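Local coordinates for protein ribonucleoside-diphosphate reductase (Pseudomonas aeruginosa, PDB 5IM3) that probably makes deoxyribonucleotides for DNA synthesis by reducing ribonucleoside diphosphates with electrons from thioredoxin, and binds dATP as an allosteric enzyme, at residues S716-S719 / L723-D726; N570-Q575 / K729-E734. One frame throughout, in Å; residues are numbered along the deposited sequence.

Contact 1 of 2, residues S716-S719 / L723-D726; sequences SLWS and LPID
The six-membered ring of W718 meets L723 and P724 across a short reversal of the chain. S716 opens the segment: its OG receives a weak bond from S719 N (3.4 Å), which spans the turn, and also bonds to F713 O. L717 follows, its backbone hydrogen-bonded to P574. W718 then carries the interface. Its CG lies opposite the carbonyl carbon and next to the backbone N (chi1 -49°), and the indole reaches forward until its benzo edge is at the helix start. L723 CD2 sits near the ring plane, 4.0 Å from W718 CE3, so the methyl meets an edge and not a face. One atom further round, P724 CD lies 4.0 Å from W718 CZ3, obliquely to the ring. The polar end of the indole points elsewhere, NE1 bonding to S764 O, which helps to fix the ring's rotation; I697, V757 and P574 also touch it, so the contact is buried. S719 closes the segment with OG bonded to F713 O. In 723-726, D726 OD2 takes the N-H of L723 through its anti lone pair (3.3 Å to L723 N, N-H...O angle 161°) and forms a salt bridge with R754. With L723 at the N-cap and P724 in the first turn, D726 stands at N3 and caps the N-H of L723 with its carboxylate. This is one of the two bonds of a capping box, here at the start of helix 724-735 in the barrel domain; the leucine at the N-cap has no side-chain acceptor for the other.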
loop_
_atom_site.group_PDB
_atom_site.type_symbol
_atom_site.label_atom_id
_atom_site.label_comp_id
_atom_site.label_asym_id
_atom_site.label_seq_id
_atom_site.Cartn_x
_atom_site.Cartn_y
_atom_site.Cartn_z
ATOM N N SER A 716 10.343 55.788 -16.546
ATOM C CA SER A 716 10.616 54.639 -15.696
ATOM C C SER A 716 10.345 54.977 -14.233
ATOM O O SER A 716 10.223 56.143 -13.848
ATOM C CB SER A 716 12.068 54.194 -15.859
ATOM O OG SER A 716 12.959 55.246 -15.513
ATOM N N LEU A 717 10.250 53.931 -13.408
ATOM C CA LEU A 717 10.138 54.149 -11.970
ATOM C C LEU A 717 11.295 54.994 -11.459
ATOM O O LEU A 717 11.119 55.826 -10.563
ATOM C CB LEU A 717 10.089 52.813 -11.226
ATOM C CG LEU A 717 8.841 51.944 -11.419
ATOM C CD1 LEU A 717 8.953 50.692 -10.562
ATOM C CD2 LEU A 717 7.570 52.701 -11.077
ATOM N N TRP A 718 12.486 54.805 -12.030
ATOM C CA TRP A 718 13.629 55.616 -11.627
ATOM C C TRP A 718 13.348 57.097 -11.847
ATOM O O TRP A 718 13.733 57.938 -11.026
ATOM C CB TRP A 718 14.876 55.193 -12.401
ATOM C CG TRP A 718 15.146 53.720 -12.410
ATOM C CD1 TRP A 718 15.020 52.875 -13.474
ATOM C CD2 TRP A 718 15.611 52.917 -11.315
ATOM N NE1 TRP A 718 15.381 51.601 -13.112
ATOM C CE2 TRP A 718 15.742 51.598 -11.791
ATOM C CE3 TRP A 718 15.929 53.186 -9.978
ATOM C CZ2 TRP A 718 16.172 50.549 -10.979
ATOM C CZ3 TRP A 718 16.356 52.141 -9.174
ATOM C CH2 TRP A 718 16.474 50.839 -9.677
ATOM N N SER A 719 12.684 57.436 -12.955
ATOM C CA SER A 719 12.318 58.827 -13.211
ATOM C C SER A 719 11.354 59.348 -12.157
ATOM O O SER A 719 11.371 60.540 -11.835
ATOM C CB SER A 719 11.683 58.964 -14.598
ATOM O OG SER A 719 12.552 58.511 -15.619
ATOM N N LEU A 723 12.174 53.701 -5.996
ATOM C CA LEU A 723 13.244 52.719 -5.917
ATOM C C LEU A 723 12.654 51.370 -5.532
ATOM O O LEU A 723 11.449 51.279 -5.267
ATOM C CB LEU A 723 14.300 53.166 -4.902
ATOM C CG LEU A 723 14.766 54.614 -5.046
ATOM C CD1 LEU A 723 15.840 54.945 -4.026
ATOM C CD2 LEU A 723 15.272 54.878 -6.448
ATOM N N PRO A 724 13.452 50.296 -5.506
ATOM C CA PRO A 724 12.892 48.995 -5.099
ATOM C C PRO A 724 12.218 49.023 -3.740
ATOM O O PRO A 724 11.153 48.416 -3.572
ATOM C CB PRO A 724 14.122 48.076 -5.118
ATOM C CG PRO A 724 14.986 48.655 -6.172
ATOM C CD PRO A 724 14.807 50.152 -6.066
ATOM N N ILE A 725 12.803 49.714 -2.758
ATOM C CA ILE A 725 12.182 49.775 -1.438
ATOM C C ILE A 725 10.802 50.409 -1.527
ATOM O O ILE A 725 9.887 50.034 -0.782
ATOM C CB ILE A 725 13.093 50.534 -0.452
ATOM C CG1 ILE A 725 12.537 50.451 0.975
ATOM C CG2 ILE A 725 13.266 51.989 -0.881
ATOM C CD1 ILE A 725 12.503 49.044 1.546
ATOM N N ASP A 726 10.626 51.374 -2.431
ATOM C CA ASP A 726 9.314 51.971 -2.653
ATOM C C ASP A 726 8.399 51.050 -3.452
ATOM O O ASP A 726 7.180 51.071 -3.248
ATOM C CB ASP A 726 9.470 53.316 -3.365
ATOM C CG ASP A 726 10.273 54.314 -2.549
ATOM O OD1 ASP A 726 9.973 54.480 -1.349
ATOM O OD2 ASP A 726 11.208 54.929 -3.105
#

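Contact 2 of 2, residues N570-Q575 / K729-E734; sequences NLRSPQ and KKLIEE
L571, the last residue of helix 566-571, puts one methyl, CD1, against the flank of helix 724-735. That methyl is 3.8 Å from L731 CD1 and 4.1 Å from E734 CB, so a single branch touches two residues that lie three apart on the helix, almost one turn. The two leucine side chains run at about a right angle to each other and adopt different rotamers. In L731 the first torsion places CG opposite the residue's own N (chi1 176°), and the second (chi2 60°) then turns the two methyls to different partners: CD1 meets L571, and CD2 lies 4.0 Å from R572 CD. Helix 566-571 directly follows strand 562-565, a member of the parallel run of strands in the barrel domain, so the contact joins the C-terminal end of that post-strand helix to the flank of helix 724-735 in the same domain. R572 comes just after the helix end and offers only its aliphatic part to L731. Its chain bends at CG-CD (chi3 58°), turning the guanidinium away from the leucine; NH1 bonds to Q867 O, and NH2 makes a weak bond to P724 O at the first turn of helix 724-735. A long, weak ion pair also runs from NH1 to E728. E734 meets L571 through CB; beyond it the chain bends, which sets the direction of the carboxylate, whose OE1 takes part in a long, weak ion pair with K518. Within 729-734, E734 N bonds to K730 O at 2.9 Å.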
loop_
_atom_site.group_PDB
_atom_site.type_symbol
_atom_site.label_atom_id
_atom_site.label_comp_id
_atom_site.label_asym_id
_atom_site.label_seq_id
_atom_site.Cartn_x
_atom_site.Cartn_y
_atom_site.Cartn_z
ATOM N N ASN A 570 5.680 42.590 -12.367
ATOM C CA ASN A 570 5.253 43.701 -13.211
ATOM C C ASN A 570 5.079 44.993 -12.426
ATOM O O ASN A 570 5.501 46.058 -12.890
ATOM C CB ASN A 570 3.942 43.357 -13.928
ATOM C CG ASN A 570 4.167 42.612 -15.228
ATOM O OD1 ASN A 570 4.477 43.215 -16.254
ATOM N ND2 ASN A 570 4.004 41.295 -15.194
ATOM N N LEU A 571 4.459 44.921 -11.246
ATOM C CA LEU A 571 4.227 46.122 -10.453
ATOM C C LEU A 571 5.531 46.745 -9.973
ATOM O O LEU A 571 5.590 47.959 -9.752
ATOM C CB LEU A 571 3.329 45.792 -9.260
ATOM C CG LEU A 571 1.868 45.503 -9.609
ATOM C CD1 LEU A 571 1.150 44.854 -8.442
ATOM C CD2 LEU A 571 1.166 46.786 -10.014
ATOM N N ARG A 572 6.581 45.942 -9.812
ATOM C CA ARG A 572 7.868 46.437 -9.350
ATOM C C ARG A 572 8.874 46.605 -10.480
ATOM O O ARG A 572 10.006 47.028 -10.227
ATOM C CB ARG A 572 8.440 45.498 -8.286
ATOM C CG ARG A 572 7.496 45.258 -7.115
ATOM C CD ARG A 572 8.199 44.543 -5.972
ATOM N NE ARG A 572 9.362 45.286 -5.504
ATOM C CZ ARG A 572 10.267 44.811 -4.657
ATOM N NH1 ARG A 572 10.147 43.582 -4.176
ATOM N NH2 ARG A 572 11.294 45.569 -4.290
ATOM N N SER A 573 8.491 46.289 -11.712
ATOM C CA SER A 573 9.391 46.475 -12.840
ATOM C C SER A 573 9.601 47.968 -13.084
ATOM O O SER A 573 8.620 48.719 -13.158
ATOM C CB SER A 573 8.825 45.809 -14.091
ATOM O OG SER A 573 9.646 46.058 -15.218
ATOM N N PRO A 574 10.843 48.443 -13.200
ATOM C CA PRO A 574 11.054 49.869 -13.504
ATOM C C PRO A 574 10.618 50.274 -14.902
ATOM O O PRO A 574 10.562 51.479 -15.186
ATOM C CB PRO A 574 12.569 50.049 -13.330
ATOM C CG PRO A 574 13.010 48.887 -12.505
ATOM C CD PRO A 574 12.111 47.761 -12.890
ATOM N N GLN A 575 10.306 49.320 -15.778
ATOM C CA GLN A 575 10.017 49.600 -17.180
ATOM C C GLN A 575 8.538 49.419 -17.519
ATOM O O GLN A 575 8.197 49.064 -18.648
ATOM C CB GLN A 575 10.883 48.710 -18.071
ATOM C CG GLN A 575 12.373 49.027 -17.999
ATOM C CD GLN A 575 12.705 50.370 -18.625
ATOM O OE1 GLN A 575 12.652 51.407 -17.965
ATOM N NE2 GLN A 575 13.042 50.357 -19.907
ATOM N N LYS A 729 6.429 48.955 -1.088
ATOM C CA LYS A 729 5.323 49.645 -0.432
ATOM C C LYS A 729 4.090 49.680 -1.326
ATOM O O LYS A 729 2.980 49.362 -0.884
ATOM C CB LYS A 729 5.751 51.060 -0.042
ATOM C CG LYS A 729 6.767 51.105 1.087
ATOM C CD LYS A 729 7.024 52.531 1.552
ATOM C CE LYS A 729 7.825 52.554 2.843
ATOM N NZ LYS A 729 7.981 53.931 3.394
ATOM N N LYS A 730 4.265 50.065 -2.593
ATOM C CA LYS A 730 3.130 50.105 -3.510
ATOM C C LYS A 730 2.559 48.715 -3.748
ATOM O O LYS A 730 1.344 48.564 -3.909
ATOM C CB LYS A 730 3.542 50.746 -4.836
ATOM C CG LYS A 730 3.403 52.263 -4.856
ATOM C CD LYS A 730 3.752 52.841 -6.221
ATOM C CE LYS A 730 3.439 54.328 -6.295
ATOM N NZ LYS A 730 4.172 55.106 -5.259
ATOM N N LEU A 731 3.414 47.689 -3.769
ATOM C CA LEU A 731 2.922 46.325 -3.931
ATOM C C LEU A 731 1.974 45.950 -2.798
ATOM O O LEU A 731 0.938 45.313 -3.029
ATOM C CB LEU A 731 4.100 45.349 -3.999
ATOM C CG LEU A 731 3.758 43.856 -4.074
ATOM C CD1 LEU A 731 2.928 43.546 -5.309
ATOM C CD2 LEU A 731 5.028 43.015 -4.058
ATOM N N ILE A 732 2.308 46.344 -1.568
ATOM C CA ILE A 732 1.434 46.064 -0.433
ATOM C C ILE A 732 0.118 46.817 -0.578
ATOM O O ILE A 732 -0.952 46.294 -0.246
ATOM C CB ILE A 732 2.147 46.413 0.887
ATOM C CG1 ILE A 732 3.438 45.603 1.028
ATOM C CG2 ILE A 732 1.237 46.140 2.078
ATOM C CD1 ILE A 732 4.344 46.099 2.129
ATOM N N GLU A 733 0.171 48.058 -1.069
ATOM C CA GLU A 733 -1.056 48.817 -1.293
ATOM C C GLU A 733 -1.938 48.129 -2.324
ATOM O O GLU A 733 -3.145 47.957 -2.115
ATOM C CB GLU A 733 -0.727 50.238 -1.748
ATOM C CG GLU A 733 -0.154 51.134 -0.667
ATOM C CD GLU A 733 -0.130 52.594 -1.081
ATOM O OE1 GLU A 733 -0.693 52.920 -2.149
ATOM O OE2 GLU A 733 0.451 53.416 -0.339
ATOM N N GLU A 734 -1.347 47.729 -3.451
ATOM C CA GLU A 734 -2.123 47.147 -4.539
ATOM C C GLU A 734 -2.775 45.837 -4.111
ATOM O O GLU A 734 -4.002 45.693 -4.158
ATOM C CB GLU A 734 -1.226 46.934 -5.758
ATOM C CG GLU A 734 -0.947 48.198 -6.561
ATOM C CD GLU A 734 -2.201 48.781 -7.188
ATOM O OE1 GLU A 734 -2.870 49.609 -6.531
ATOM O OE2 GLU A 734 -2.524 48.401 -8.335
#

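How the contacts relate
From the N terminus, the chain leaves strand 562-565, runs into helix 566-571, whose last residues open 570-575, and returns, after 153 residues, in 729-734 on helix 724-735, where contact 2 closes this long loop. Contact 1 closes a much shorter one, with three residues between 716-719 and 723-726, and falls wholly within the span closed by contact 2: the two nest and do not cross. Both use helix 724-735, contact 1 at its start and contact 2 further along. Their centres are 9 Å apart, and they meet directly: L717 N lies 3.0 Å from P574 O, a probable hydrogen bond linking the incoming loop to the turn after helix 566-571.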